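PDB 4BJA: protein GLB-12, which binds haem as a globin of Caenorhabditis elegans, acts in redox signalling and is essential for the worm's reproduction. Local coordinates for the interface of chains A and B. Numbering follows the deposited sequence. Chains: chain A/B, Protein GLB-12.

The interface of chains A and B. Residues chain A 139, 143, 204-205; chain B 19-20, 23.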
loop_
_atom_site.group_PDB
_atom_site.type_symbol
_atom_site.label_atom_id
_atom_site.label_comp_id
_atom_site.label_asym_id
_atom_site.label_seq_id
_atom_site.Cartn_x
_atom_site.Cartn_y
_atom_site.Cartn_z
ATOM N N GLN A 139 -3.716 2.465 15.663
ATOM C CA GLN A 139 -3.034 1.274 15.122
ATOM C C GLN A 139 -2.317 0.368 16.170
ATOM O O GLN A 139 -1.995 -0.799 15.895
ATOM C CB GLN A 139 -2.049 1.717 14.022
ATOM C CG GLN A 139 -2.660 2.673 12.953
ATOM C CD GLN A 139 -1.703 2.903 11.780
ATOM O OE1 GLN A 139 -1.417 4.040 11.380
ATOM N NE2 GLN A 139 -1.207 1.820 11.236
ATOM N N ASN A 143 -7.872 -0.561 15.422
ATOM C CA ASN A 143 -8.063 0.092 14.120
ATOM C C ASN A 143 -9.496 -0.206 13.662
ATOM O O ASN A 143 -9.790 -1.322 13.288
ATOM C CB ASN A 143 -7.031 -0.479 13.129
ATOM C CG ASN A 143 -7.187 0.080 11.746
ATOM O OD1 ASN A 143 -8.261 0.548 11.369
ATOM N ND2 ASN A 143 -6.089 0.073 10.982
ATOM N N THR A 204 -6.671 3.546 6.428
ATOM C CA THR A 204 -5.917 3.755 7.635
ATOM C C THR A 204 -4.833 4.822 7.437
ATOM O O THR A 204 -4.670 5.716 8.290
ATOM C CB THR A 204 -5.300 2.423 8.096
ATOM O OG1 THR A 204 -6.364 1.522 8.437
ATOM C CG2 THR A 204 -4.347 2.626 9.281
ATOM N N ASP A 205 -4.097 4.715 6.324
ATOM C CA ASP A 205 -2.975 5.619 6.099
ATOM C C ASP A 205 -3.430 7.034 5.823
ATOM O O ASP A 205 -2.854 7.981 6.364
ATOM C CB ASP A 205 -2.059 5.083 4.995
ATOM C CG ASP A 205 -1.121 3.976 5.489
ATOM O OD1 ASP A 205 -1.092 3.653 6.704
ATOM O OD2 ASP A 205 -0.364 3.432 4.652
ATOM N N TRP B 19 1.500 1.421 11.994
ATOM C CA TRP B 19 1.529 -0.061 11.815
ATOM C C TRP B 19 2.614 -0.653 12.654
ATOM O O TRP B 19 3.761 -0.174 12.641
ATOM C CB TRP B 19 1.863 -0.440 10.370
ATOM C CG TRP B 19 0.938 0.148 9.366
ATOM C CD1 TRP B 19 1.202 1.194 8.528
ATOM C CD2 TRP B 19 -0.394 -0.281 9.077
ATOM N NE1 TRP B 19 0.103 1.459 7.747
ATOM C CE2 TRP B 19 -0.891 0.563 8.060
ATOM C CE3 TRP B 19 -1.220 -1.308 9.570
ATOM C CZ2 TRP B 19 -2.183 0.422 7.524
ATOM C CZ3 TRP B 19 -2.502 -1.440 9.049
ATOM C CH2 TRP B 19 -2.969 -0.589 8.027
ATOM N N VAL B 20 2.283 -1.737 13.329
ATOM C CA VAL B 20 3.291 -2.522 14.041
ATOM C C VAL B 20 4.222 -3.191 13.047
ATOM O O VAL B 20 5.457 -3.181 13.239
ATOM C CB VAL B 20 2.610 -3.568 14.932
ATOM C CG1 VAL B 20 3.617 -4.574 15.488
ATOM C CG2 VAL B 20 1.874 -2.860 16.058
ATOM N N GLU B 23 0.715 -6.823 10.577
ATOM C CA GLU B 23 -0.685 -6.845 10.147
ATOM C C GLU B 23 -0.912 -7.564 8.801
ATOM O O GLU B 23 -0.020 -7.646 7.955
ATOM C CB GLU B 23 -1.215 -5.399 10.045
ATOM C CG GLU B 23 -1.330 -4.619 11.411
ATOM C CD GLU B 23 -0.067 -3.857 11.828
ATOM O OE1 GLU B 23 1.025 -4.128 11.258
ATOM O OE2 GLU B 23 -0.169 -2.972 12.741
HETATM O O HOH W 1 -2.481 -1.959 13.579
#
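The N-terminal loop of chain B, led by B:Trp19, lies against helix 185-214 of chain A and the loop between helices 131-136 and 144-160. The indole of B:Trp19 lies beneath A:Gln139 and A:Thr204, which approach the same face, with A:Asp205 at its NE1 edge. The indole N-H, on NE1, gives a hydrogen bond to the carboxylate oxygen OD1 of A:Asp205 at 2.7 Å. It is bent, with 137° at the hydrogen; OD1 receives it on its syn lone pair, and carboxylate and ring stand 72° apart. At the benzo end the methyl CG2 of A:Thr204 meets CZ2 of B:Trp19 tip to tip at 3.6 Å. The hydroxyl OG1 of A:Thr204 in turn accepts an almost straight hydrogen bond from the amide ND2 of A:Asn143 (2.9 Å), which fixes its rotation and ties the loop to the helix. A:Gln139, extended beyond CG, lays its amide nitrogen NE2 over one indole face, 3.1 Å above the plane and toward the rim, with the amide steeply inclined to the ring. An alanine in place of B:Trp19 would probably leave A:Asp205 without its indole donor and open a gap beneath A:Gln139 and A:Thr204. Beside the ring, a water joins the backbone O of A:Gln139 (2.6 Å) to the carboxylate OE2 of B:Glu23 (2.7 Å). The same OE2 accepts the backbone N-H of B:Val20, which probably helps hold the start of chain B in place. The patch lies at the two-fold interface of the deposited pair, which may be the biological dimer, where the first modelled residues of one chain reach across to the long last modelled helix, 185-214, of the other.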